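Local coordinates for protein disulfide isomerase (Pseudomonas aeruginosa, PDB 4N30) that probably catalyses thiol-disulfide exchange in other proteins, as a thioredoxin-fold oxidoreductase of the DsbA subfamily, at residues K70-R75 with A182-V187; R107-A112 with W122-A127; G113-A118 with P147-A152. All coordinates share one frame; numbering follows the deposited sequence.

Contact 1 (K70-R75 with A182-V187); sequences KVYTPR and ATPTLV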
ATOM      1  N   LYS A  70      -8.832  -0.273   5.625  1.00 10.31           N
ATOM      2  CA  LYS A  70      -8.519  -0.609   6.962  1.00 11.20           C
ATOM      3  C   LYS A  70      -8.823  -2.080   7.348  1.00 11.45           C
ATOM      4  O   LYS A  70      -8.012  -2.742   7.967  1.00 12.42           O
ATOM      5  CB  LYS A  70      -9.283   0.387   7.912  1.00 12.03           C
ATOM      6  CG  LYS A  70      -9.076   0.037   9.398  1.00 12.75           C
ATOM      7  CD  LYS A  70      -9.686   1.074  10.320  1.00 15.78           C
ATOM      8  CE  LYS A  70      -9.411   0.693  11.728  1.00 14.89           C
ATOM      9  NZ  LYS A  70      -9.740   1.700  12.803  1.00 18.00           N
ATOM     10  N   VAL A  71      -9.963  -2.590   6.930  0.50 12.52           N
ATOM     11  CA  VAL A  71     -10.222  -3.995   7.311  0.50 12.86           C
ATOM     12  C   VAL A  71      -9.500  -4.969   6.361  0.50 12.45           C
ATOM     13  O   VAL A  71      -9.166  -6.075   6.709  0.50 13.24           O
ATOM     14  CB  VAL A  71     -11.734  -4.272   7.407  0.50 13.74           C
ATOM     15  CG1 VAL A  71     -12.399  -3.995   6.070  0.50 13.95           C
ATOM     16  CG2 VAL A  71     -12.042  -5.693   7.859  0.50 16.68           C
ATOM     17  N   TYR A  72      -9.276  -4.562   5.124  1.00 12.08           N
ATOM     18  CA  TYR A  72      -8.741  -5.520   4.153  1.00 12.64           C
ATOM     19  C   TYR A  72      -7.264  -5.664   4.258  1.00 11.64           C
ATOM     20  O   TYR A  72      -6.744  -6.811   4.052  1.00 12.63           O
ATOM     21  CB  TYR A  72      -9.081  -4.997   2.703  1.00 12.82           C
ATOM     22  CG  TYR A  72      -8.734  -5.956   1.638  1.00 13.37           C
ATOM     23  CD1 TYR A  72      -9.383  -7.238   1.571  1.00 13.41           C
ATOM     24  CD2 TYR A  72      -7.833  -5.632   0.668  1.00 13.62           C
ATOM     25  CE1 TYR A  72      -9.047  -8.137   0.567  1.00 12.90           C
ATOM     26  CE2 TYR A  72      -7.558  -6.528  -0.382  1.00 14.07           C
ATOM     27  CZ  TYR A  72      -8.192  -7.767  -0.399  1.00 13.10           C
ATOM     28  OH  TYR A  72      -7.812  -8.619  -1.454  1.00 15.58           O
ATOM     29  N   THR A  73      -6.518  -4.585   4.578  1.00 11.79           N
ATOM     30  CA  THR A  73      -5.071  -4.703   4.476  1.00 11.26           C
ATOM     31  C   THR A  73      -4.480  -5.814   5.435  1.00 11.16           C
ATOM     32  O   THR A  73      -3.675  -6.599   4.982  1.00 11.37           O
ATOM     33  CB  THR A  73      -4.444  -3.336   4.723  1.00 10.03           C
ATOM     34  OG1 THR A  73      -4.874  -2.399   3.704  1.00 11.36           O
ATOM     35  CG2 THR A  73      -2.929  -3.377   4.603  1.00 11.27           C
ATOM     36  N   PRO A  74      -4.870  -5.877   6.713  1.00 11.03           N
ATOM     37  CA  PRO A  74      -4.325  -6.931   7.564  1.00 12.55           C
ATOM     38  C   PRO A  74      -4.686  -8.323   7.067  1.00 12.70           C
ATOM     39  O   PRO A  74      -3.902  -9.301   7.189  1.00 14.40           O
ATOM     40  CB  PRO A  74      -4.898  -6.637   8.938  1.00 14.76           C
ATOM     41  CG  PRO A  74      -5.862  -5.501   8.811  1.00 16.42           C
ATOM     42  CD  PRO A  74      -5.753  -4.919   7.443  1.00 12.78           C
ATOM     43  N   ARG A  75      -5.858  -8.471   6.461  1.00 13.43           N
ATOM     44  CA  ARG A  75      -6.344  -9.797   6.009  1.00 14.28           C
ATOM     45  C   ARG A  75      -5.503 -10.170   4.778  1.00 12.55           C
ATOM     46  O   ARG A  75      -5.060 -11.341   4.649  1.00 13.26           O
ATOM     47  CB  ARG A  75      -7.821  -9.786   5.638  1.00 15.14           C
ATOM     48  CG  ARG A  75      -8.711  -9.420   6.798  1.00 17.59           C
ATOM     49  CD  ARG A  75     -10.142  -9.405   6.373  1.00 18.89           C
ATOM     50  NE  ARG A  75     -10.967  -9.174   7.520  1.00 21.95           N
ATOM     51  CZ  ARG A  75     -12.285  -9.147   7.450  1.00 28.67           C
ATOM     52  NH1 ARG A  75     -12.910  -9.387   6.282  1.00 32.88           N
ATOM     53  NH2 ARG A  75     -12.964  -8.900   8.551  1.00 29.82           N
ATOM     54  N   ALA A 182     -11.127   3.785  -7.031  1.00 12.29           N
ATOM     55  CA  ALA A 182     -11.619   3.446  -5.682  1.00 12.19           C
ATOM     56  C   ALA A 182     -10.596   2.561  -5.007  1.00 10.75           C
ATOM     57  O   ALA A 182      -9.748   1.991  -5.666  1.00 11.83           O
ATOM     58  CB  ALA A 182     -13.011   2.788  -5.711  1.00 14.35           C
ATOM     59  N   THR A 183     -10.697   2.460  -3.675  1.00 10.72           N
ATOM     60  CA  THR A 183      -9.756   1.670  -2.888  1.00  9.85           C
ATOM     61  C   THR A 183     -10.425   0.687  -2.012  1.00 10.10           C
ATOM     62  O   THR A 183     -11.589   0.913  -1.555  1.00 11.08           O
ATOM     63  CB  THR A 183      -8.859   2.554  -1.986  1.00  9.38           C
ATOM     64  OG1 THR A 183      -9.692   3.398  -1.195  1.00 10.62           O
ATOM     65  CG2 THR A 183      -7.943   3.486  -2.838  1.00 11.02           C
ATOM     66  N   PRO A 184      -9.886  -0.477  -1.795  1.00 10.27           N
ATOM     67  CA  PRO A 184      -8.634  -0.968  -2.426  1.00 10.12           C
ATOM     68  C   PRO A 184      -8.880  -1.443  -3.831  1.00  9.75           C
ATOM     69  O   PRO A 184      -9.995  -1.977  -4.187  1.00 10.90           O
ATOM     70  CB  PRO A 184      -8.263  -2.180  -1.528  1.00 10.34           C
ATOM     71  CG  PRO A 184      -9.634  -2.713  -1.067  1.00 12.34           C
ATOM     72  CD  PRO A 184     -10.444  -1.479  -0.835  1.00 10.80           C
ATOM     73  N   THR A 185      -7.926  -1.246  -4.694  1.00 10.40           N
ATOM     74  CA  THR A 185      -7.943  -1.900  -6.040  1.00  9.27           C
ATOM     75  C   THR A 185      -6.604  -2.603  -6.142  1.00 10.51           C
ATOM     76  O   THR A 185      -5.559  -2.074  -5.709  1.00 10.44           O
ATOM     77  CB  THR A 185      -8.055  -0.882  -7.151  1.00 10.91           C
ATOM     78  OG1 THR A 185      -9.373  -0.328  -7.108  1.00 11.06           O
ATOM     79  CG2 THR A 185      -7.888  -1.535  -8.554  1.00 10.97           C
ATOM     80  N   LEU A 186      -6.628  -3.837  -6.614  1.00 10.29           N
ATOM     81  CA  LEU A 186      -5.398  -4.649  -6.798  1.00  9.93           C
ATOM     82  C   LEU A 186      -4.955  -4.693  -8.227  1.00 10.01           C
ATOM     83  O   LEU A 186      -5.814  -4.864  -9.075  1.00 11.21           O
ATOM     84  CB  LEU A 186      -5.622  -6.061  -6.264  1.00 10.17           C
ATOM     85  CG  LEU A 186      -6.249  -6.143  -4.891  1.00 10.52           C
ATOM     86  CD1 LEU A 186      -6.311  -7.649  -4.471  1.00 12.09           C
ATOM     87  CD2 LEU A 186      -5.458  -5.332  -3.846  1.00 11.84           C
ATOM     88  N   VAL A 187      -3.668  -4.603  -8.425  1.00  9.95           N
ATOM     89  CA  VAL A 187      -3.075  -4.968  -9.735  1.00 11.32           C
ATOM     90  C   VAL A 187      -2.135  -6.124  -9.381  1.00 10.48           C
ATOM     91  O   VAL A 187      -1.122  -5.868  -8.724  1.00  9.75           O
ATOM     92  CB  VAL A 187      -2.368  -3.795 -10.422  1.00 11.14           C
ATOM     93  CG1 VAL A 187      -1.662  -4.343 -11.705  1.00 13.90           C
ATOM     94  CG2 VAL A 187      -3.341  -2.699 -10.801  1.00 12.22           C
TER
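Tyr72, on helix 67-81, crosses to Pro184 and Leu186, which stand before and within strand 185-190. The backbones stay well apart, with the nearest CA pair, Tyr72 and Pro184, separated by 8.0 Å, so the phenol ring has to span the gap. From the Tyr72 backbone, CB heads toward the opposing segment, and CG lies anti to the backbone N (chi1 -173°), which carries the ring out from the helix. On one flank of the ring CD2 meets the proline, 3.8 Å from Pro184 CG and slightly farther from Pro184 CB; the pyrrolidine approaches obliquely, neither flat on the ring nor in line with its edge. Further along the same flank, CE2 has Leu186 CD2 at 4.2 Å, a methyl lying near the ring plane and therefore at the edge. At the tip, OH touches the other methyl of that leucine, Leu186 CD1, at 3.5 Å. The hydroxyl also hydrogen-bonds to Ala203 O, which satisfies its polar end inside an otherwise apolar, buried contact. Pro184 is preceded by a cis peptide bond. The turn leading into the strand is further fixed by Thr185 OG1, which donates to Ala182 O over 2.8 Å from 39° above the carbonyl plane, and Pro184 itself is tied by backbone bonding to Gly201. Beyond the ring, Pro184 also touches Phe68 and Cys69, and Thr183 touches Cys66 and Cys69, the two cysteines of a probable CxxC active-site motif at the start of the tyrosine's helix. A cis-proline loop set opposite a CxxC helix start is the signature of the thioredoxin-fold active site.

Contact 2 (R107-A112 with W122-A127); sequences RLVECA and WSAIDA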
ATOM      1  N   ARG A 107       2.195  10.576   3.324  1.00  9.91           N
ATOM      2  CA  ARG A 107       3.548  11.101   3.536  1.00  9.89           C
ATOM      3  C   ARG A 107       4.141  10.582   4.812  1.00 10.50           C
ATOM      4  O   ARG A 107       5.377  10.286   4.830  1.00 11.19           O
ATOM      5  CB  ARG A 107       3.491  12.622   3.517  1.00 12.08           C
ATOM      6  CG  ARG A 107       3.107  13.301   2.192  1.00 13.08           C
ATOM      7  CD  ARG A 107       3.027  14.814   2.234  1.00 17.02           C
ATOM      8  NE  ARG A 107       2.203  15.330   1.196  1.00 21.84           N
ATOM      9  CZ  ARG A 107       0.971  15.868   1.369  1.00 19.63           C
ATOM     10  NH1 ARG A 107       0.508  16.193   2.569  1.00 26.56           N
ATOM     11  NH2 ARG A 107       0.384  16.304   0.268  1.00 33.34           N
ATOM     12  N   LEU A 108       3.413  10.440   5.874  1.00  9.95           N
ATOM     13  CA  LEU A 108       3.917   9.920   7.131  1.00 10.44           C
ATOM     14  C   LEU A 108       4.454   8.505   6.920  1.00 10.59           C
ATOM     15  O   LEU A 108       5.577   8.188   7.399  1.00 11.38           O
ATOM     16  CB  LEU A 108       2.854   9.856   8.219  1.00 10.41           C
ATOM     17  CG  LEU A 108       2.495  11.184   8.779  1.00 11.01           C
ATOM     18  CD1 LEU A 108       1.314  10.997   9.727  1.00 12.67           C
ATOM     19  CD2 LEU A 108       3.667  11.822   9.493  1.00 13.16           C
ATOM     20  N   VAL A 109       3.769   7.672   6.126  1.00  9.98           N
ATOM     21  CA  VAL A 109       4.224   6.285   6.047  1.00 10.59           C
ATOM     22  C   VAL A 109       5.535   6.219   5.155  1.00 11.67           C
ATOM     23  O   VAL A 109       6.459   5.420   5.424  1.00 11.23           O
ATOM     24  CB  VAL A 109       3.194   5.230   5.603  1.00 12.00           C
ATOM     25  CG1 VAL A 109       2.050   5.179   6.586  1.00 14.09           C
ATOM     26  CG2 VAL A 109       2.713   5.453   4.180  1.00 13.68           C
ATOM     27  N   GLU A 110       5.617   7.058   4.106  1.00 10.33           N
ATOM     28  CA  GLU A 110       6.880   7.110   3.322  1.00 11.40           C
ATOM     29  C   GLU A 110       8.009   7.573   4.247  1.00 12.89           C
ATOM     30  O   GLU A 110       9.143   7.015   4.172  1.00 12.75           O
ATOM     31  CB  GLU A 110       6.749   8.049   2.137  1.00 11.27           C
ATOM     32  CG  GLU A 110       5.765   7.596   1.042  1.00 12.85           C
ATOM     33  CD  GLU A 110       6.262   6.294   0.386  1.00 12.54           C
ATOM     34  OE1 GLU A 110       7.491   6.112   0.242  1.00 15.56           O
ATOM     35  OE2 GLU A 110       5.499   5.328   0.250  1.00 14.74           O
ATOM     36  N   CYS A 111       7.735   8.594   5.067  1.00 10.93           N
ATOM     37  CA  CYS A 111       8.799   9.111   5.954  1.00 11.32           C
ATOM     38  C   CYS A 111       9.163   8.087   6.959  1.00 11.83           C
ATOM     39  O   CYS A 111      10.363   8.060   7.404  1.00 12.37           O
ATOM     40  CB  CYS A 111       8.259  10.444   6.506  1.00 11.82           C
ATOM     41  SG  CYS A 111       8.230  11.735   5.291  1.00 12.74           S
ATOM     42  N   ALA A 112       8.263   7.214   7.416  1.00 11.71           N
ATOM     43  CA  ALA A 112       8.586   6.105   8.275  1.00 11.30           C
ATOM     44  C   ALA A 112       9.473   5.125   7.592  1.00 11.88           C
ATOM     45  O   ALA A 112      10.478   4.590   8.275  1.00 12.72           O
ATOM     46  CB  ALA A 112       7.305   5.433   8.783  1.00 12.91           C
ATOM     47  N   TRP A 122       5.293  -0.597   7.424  1.00 10.67           N
ATOM     48  CA  TRP A 122       4.083  -1.362   7.685  1.00 10.95           C
ATOM     49  C   TRP A 122       3.573  -1.200   9.096  1.00 10.99           C
ATOM     50  O   TRP A 122       2.365  -1.186   9.273  1.00 12.05           O
ATOM     51  CB  TRP A 122       4.321  -2.849   7.317  1.00 12.40           C
ATOM     52  CG  TRP A 122       4.448  -3.030   5.855  1.00 11.91           C
ATOM     53  CD1 TRP A 122       5.626  -3.174   5.123  1.00 12.86           C
ATOM     54  CD2 TRP A 122       3.393  -3.083   4.892  1.00 11.82           C
ATOM     55  NE1 TRP A 122       5.367  -3.267   3.774  1.00 13.98           N
ATOM     56  CE2 TRP A 122       4.003  -3.254   3.584  1.00 13.29           C
ATOM     57  CE3 TRP A 122       1.956  -3.006   4.963  1.00 12.47           C
ATOM     58  CZ2 TRP A 122       3.242  -3.296   2.435  1.00 13.74           C
ATOM     59  CZ3 TRP A 122       1.207  -3.100   3.789  1.00 13.92           C
ATOM     60  CH2 TRP A 122       1.869  -3.230   2.527  1.00 12.54           C
ATOM     61  N   SER A 123       4.461  -0.941  10.042  1.00 12.35           N
ATOM     62  CA  SER A 123       4.014  -0.597  11.371  0.50 11.82           C
ATOM     63  C   SER A 123       3.306   0.742  11.386  1.00 11.92           C
ATOM     64  O   SER A 123       2.307   0.891  12.110  1.00 12.20           O
ATOM     65  CB  SER A 123       5.165  -0.613  12.392  0.50 12.53           C
ATOM     66  OG  SER A 123       5.590  -1.932  12.587  0.50 13.66           O
ATOM     67  N   ALA A 124       3.738   1.684  10.568  1.00 11.39           N
ATOM     68  CA  ALA A 124       3.121   3.042  10.536  1.00 11.98           C
ATOM     69  C   ALA A 124       1.756   2.877   9.880  1.00 10.60           C
ATOM     70  O   ALA A 124       0.793   3.608  10.228  1.00 10.80           O
ATOM     71  CB  ALA A 124       3.972   4.050   9.816  1.00 12.49           C
ATOM     72  N   ILE A 125       1.645   2.035   8.827  1.00 10.69           N
ATOM     73  CA  ILE A 125       0.308   1.773   8.219  1.00 11.24           C
ATOM     74  C   ILE A 125      -0.685   1.278   9.288  1.00 12.10           C
ATOM     75  O   ILE A 125      -1.837   1.774   9.429  1.00 11.30           O
ATOM     76  CB  ILE A 125       0.452   0.753   7.075  1.00 11.74           C
ATOM     77  CG1 ILE A 125       1.086   1.452   5.860  1.00 15.37           C
ATOM     78  CG2 ILE A 125      -0.964   0.167   6.690  1.00 11.92           C
ATOM     79  CD1 ILE A 125       1.366   0.621   4.672  1.00 18.85           C
ATOM     80  N   ASP A 126      -0.275   0.281  10.104  0.50 11.74           N
ATOM     81  CA  ASP A 126      -1.146  -0.215  11.186  0.50 11.40           C
ATOM     82  C   ASP A 126      -1.469   0.861  12.180  0.50 11.01           C
ATOM     83  O   ASP A 126      -2.618   1.019  12.650  0.50 11.33           O
ATOM     84  CB  ASP A 126      -0.480  -1.395  11.941  0.50 12.60           C
ATOM     85  CG  ASP A 126      -0.417  -2.672  11.126  0.50 12.94           C
ATOM     86  OD1 ASP A 126      -1.139  -2.775  10.158  0.50 14.06           O
ATOM     87  OD2 ASP A 126       0.463  -3.525  11.499  0.50 14.96           O
ATOM     88  N   ALA A 127      -0.447   1.596  12.576  1.00 11.89           N
ATOM     89  CA  ALA A 127      -0.684   2.620  13.602  1.00 12.01           C
ATOM     90  C   ALA A 127      -1.660   3.666  13.095  1.00 11.91           C
ATOM     91  O   ALA A 127      -2.523   4.137  13.864  1.00 11.52           O
ATOM     92  CB  ALA A 127       0.657   3.292  13.962  1.00 13.07           C
TER
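Val109 CG1 and the methyls of Ala112 and Ala124 make up most of the first shell, where side chains meet carbon to carbon. Ala124 CB sits between two partners, 3.8 Å from Ala112 CB and 3.9 Å from Val109 CG1. That same valine methyl also reaches Ile125, lying 3.9 Å from Ile125 CG1 and equally close to the backbone N of Ile125. With chi1 at -62°, Val109 holds CG1 beside its backbone N and anti to the carbonyl carbon, the orientation that lets one methyl serve both neighbours. Small residues permit the closeness: Val109 and Ala124 have CA atoms 5.6 Å apart, and the segment axes approach to 8.7 Å. Their directions differ by 150°, so the helical residues 99-131 double back on themselves and the two arms run nearly antiparallel. In the second shell, Ile125 CD1 rests 3.6 Å above one face of the Trp122 ring, offset toward its rim, while that ring in turn meets Tyr49 edge-to-face. Strand 86-92 touches both arms, Val109 at His92 and Ile125 at Trp90. The 107-112 arm is additionally tied to helix 151-160 by the Cys111-Cys157 disulfide. Since no hydrogen bond passes between the two segments and all four touching residues are buried, their cohesion rests on close apolar packing, with the covalent link lying outside the interface.

Contact 3 (G113-A118 with P147-A152); sequences GIQGGA and PELDQA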
ATOM      1  N   GLY A 113       9.224   4.839   6.351  1.00 11.51           N
ATOM      2  CA  GLY A 113      10.100   3.990   5.558  1.00 14.17           C
ATOM      3  C   GLY A 113      11.531   4.513   5.509  1.00 14.37           C
ATOM      4  O   GLY A 113      12.487   3.736   5.509  1.00 14.71           O
ATOM      5  N   ILE A 114      11.690   5.819   5.340  1.00 12.76           N
ATOM      6  CA  ILE A 114      13.045   6.446   5.397  1.00 12.48           C
ATOM      7  C   ILE A 114      13.668   6.126   6.712  1.00 14.11           C
ATOM      8  O   ILE A 114      14.930   5.819   6.706  1.00 13.22           O
ATOM      9  CB  ILE A 114      12.951   7.940   5.081  1.00 13.38           C
ATOM     10  CG1 ILE A 114      12.656   8.176   3.635  1.00 14.61           C
ATOM     11  CG2 ILE A 114      14.255   8.689   5.596  1.00 14.46           C
ATOM     12  CD1 ILE A 114      12.547   9.646   3.296  1.00 17.41           C
ATOM     13  N   GLN A 115      12.986   6.279   7.815  1.00 13.01           N
ATOM     14  CA  GLN A 115      13.610   6.047   9.131  1.00 14.09           C
ATOM     15  C   GLN A 115      13.844   4.612   9.430  1.00 16.17           C
ATOM     16  O   GLN A 115      14.851   4.243  10.139  1.00 19.95           O
ATOM     17  CB  GLN A 115      12.659   6.489  10.289  1.00 16.33           C
ATOM     18  CG  GLN A 115      12.643   7.994  10.319  1.00 16.52           C
ATOM     19  CD  GLN A 115      11.987   8.562  11.586  1.00 14.23           C
ATOM     20  OE1 GLN A 115      11.387   9.696  11.489  1.00 15.87           O
ATOM     21  NE2 GLN A 115      12.099   7.939  12.712  1.00 13.47           N
ATOM     22  N   GLY A 116      13.028   3.686   8.972  1.00 15.01           N
ATOM     23  CA  GLY A 116      13.066   2.383   9.468  1.00 14.99           C
ATOM     24  C   GLY A 116      12.732   1.272   8.491  1.00 13.77           C
ATOM     25  O   GLY A 116      12.462   0.126   8.952  1.00 17.32           O
ATOM     26  N   GLY A 117      12.728   1.581   7.227  1.00 12.93           N
ATOM     27  CA  GLY A 117      12.539   0.538   6.247  1.00 13.55           C
ATOM     28  C   GLY A 117      11.140  -0.037   6.185  1.00 13.62           C
ATOM     29  O   GLY A 117      10.144   0.537   6.649  1.00 13.22           O
ATOM     30  N   ALA A 118      11.029  -1.249   5.710  1.00 14.21           N
ATOM     31  CA  ALA A 118       9.711  -1.936   5.635  1.00 13.25           C
ATOM     32  C   ALA A 118       9.101  -2.149   6.923  1.00 13.26           C
ATOM     33  O   ALA A 118       7.842  -2.055   7.072  1.00 13.93           O
ATOM     34  CB  ALA A 118       9.884  -3.288   4.894  1.00 16.59           C
ATOM     35  N   PRO A 147       6.092   5.961  19.157  1.00 19.06           N
ATOM     36  CA  PRO A 147       7.318   6.447  19.870  1.00 19.45           C
ATOM     37  C   PRO A 147       8.596   5.730  19.537  1.00 19.88           C
ATOM     38  O   PRO A 147       9.650   6.243  19.919  1.00 22.45           O
ATOM     39  CB  PRO A 147       6.955   6.340  21.373  1.00 25.02           C
ATOM     40  CG  PRO A 147       5.972   5.214  21.394  1.00 26.43           C
ATOM     41  CD  PRO A 147       5.187   5.220  20.080  1.00 23.58           C
ATOM     42  N   GLU A 148       8.516   4.626  18.836  1.00 21.35           N
ATOM     43  CA  GLU A 148       9.775   3.988  18.348  1.00 22.98           C
ATOM     44  C   GLU A 148      10.414   4.785  17.207  1.00 20.44           C
ATOM     45  O   GLU A 148      11.637   4.601  16.937  1.00 19.14           O
ATOM     46  CB  GLU A 148       9.476   2.579  17.885  1.00 26.68           C
ATOM     47  CG  GLU A 148       9.076   1.661  19.071  1.00 28.88           C
ATOM     48  CD  GLU A 148       7.623   1.865  19.503  1.00 35.40           C
ATOM     49  OE1 GLU A 148       6.824   2.405  18.700  1.00 32.23           O
ATOM     50  OE2 GLU A 148       7.290   1.479  20.648  1.00 39.98           O
ATOM     51  N   LEU A 149       9.667   5.691  16.572  1.00 17.54           N
ATOM     52  CA  LEU A 149      10.221   6.576  15.576  1.00 17.18           C
ATOM     53  C   LEU A 149      10.538   7.900  16.200  1.00 16.03           C
ATOM     54  O   LEU A 149      10.046   8.223  17.279  1.00 17.90           O
ATOM     55  CB  LEU A 149       9.241   6.761  14.405  1.00 18.91           C
ATOM     56  CG  LEU A 149       9.029   5.497  13.528  1.00 22.00           C
ATOM     57  CD1 LEU A 149       8.547   5.914  12.144  1.00 25.37           C
ATOM     58  CD2 LEU A 149      10.312   4.693  13.316  1.00 25.78           C
ATOM     59  N   ASP A 150      11.324   8.679  15.440  1.00 15.10           N
ATOM     60  CA  ASP A 150      11.638  10.065  15.846  1.00 16.02           C
ATOM     61  C   ASP A 150      10.498  10.920  15.313  1.00 15.05           C
ATOM     62  O   ASP A 150      10.391  11.198  14.100  1.00 14.39           O
ATOM     63  CB  ASP A 150      13.000  10.369  15.248  1.00 14.76           C
ATOM     64  CG  ASP A 150      13.430  11.775  15.495  1.00 15.09           C
ATOM     65  OD1 ASP A 150      14.651  12.006  15.222  1.00 15.66           O
ATOM     66  OD2 ASP A 150      12.662  12.666  15.884  1.00 16.15           O
ATOM     67  N   GLN A 151       9.625  11.330  16.250  1.00 16.85           N
ATOM     68  CA  GLN A 151       8.374  11.977  15.784  1.00 16.47           C
ATOM     69  C   GLN A 151       8.583  13.344  15.158  1.00 15.36           C
ATOM     70  O   GLN A 151       8.007  13.655  14.143  1.00 15.43           O
ATOM     71  CB  GLN A 151       7.384  12.152  16.954  1.00 22.24           C
ATOM     72  CG  GLN A 151       7.220  11.008  17.927  1.00 33.53           C
ATOM     73  CD  GLN A 151       6.109  10.098  17.515  1.00 38.78           C
ATOM     74  OE1 GLN A 151       5.879   9.916  16.310  1.00 44.96           O
ATOM     75  NE2 GLN A 151       5.367   9.544  18.501  1.00 28.91           N
ATOM     76  N   ALA A 152       9.428  14.198  15.767  1.00 15.59           N
ATOM     77  CA  ALA A 152       9.627  15.476  15.172  1.00 14.83           C
ATOM     78  C   ALA A 152      10.262  15.369  13.775  1.00 12.90           C
ATOM     79  O   ALA A 152       9.908  16.121  12.865  1.00 14.25           O
ATOM     80  CB  ALA A 152      10.501  16.411  16.039  1.00 17.18           C
TER
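Gln115 and Leu149 mark the closest backbone approach, with CA atoms 7.3 Å apart, where residues 113-118, part of the 99-131 region, face the connection leading into helix 151-160. Within 113-118, Gly117 N bonds to Gly113 O at 2.8 Å, and Gly117 then takes a positive phi of 71°, a value that suits glycine. Gln115 bridges the space with a chain extended beyond CG, so that its terminal amide lies along the backbone of Asp150, where CD is 3.9 Å from Asp150 N. As modelled, NE2 is 2.9 Å from Asp150 N and OE1 is 3.2 Å from Asp150 O. This sets like atoms against each other, and the amide is probably turned over, so the polar pairing remains doubtful. Carbon also borders this group: Leu149 CB lies 3.5 Å from the Gln115 amide atom modelled as NE2, and Asp150 CB 3.6 Å from it. Gln115 also touches Arg153 and Leu154, the latter shared with Leu149. Asp150 has CG anti to its own backbone N (chi1 176°), placing the carboxylate for OD2 to accept from Arg153 N. Asp150 is thus the N-cap residue of helix 151-160, which here packs by its start against residues 113-118, at the surface of the all-helical insertion found in DsbA-type thioredoxin folds.

How the contacts relate
Contact 1 belongs to the thioredoxin core, joining helix 67-81 to strand 185-190 of the mixed sheet, and its segments enclose those of the other two along the chain. Contacts 2 and 3 lie within the intervening, mostly helical region and both use helix 99-131; their segments alternate in sequence. Their centres are 8 Å apart, and Ala112 CB touches Leu149 CD1 at 3.6 Å. Contact 1 is centred about 16 Å from contact 2, yet they meet where Thr73 CG2 comes 4.2 Å from Trp122 CZ3. Contact 3, about 23 Å from contact 1 between centres, does not touch it. Neighbouring side chains thus link the probable active-site core to the helical insertion and its outer surface.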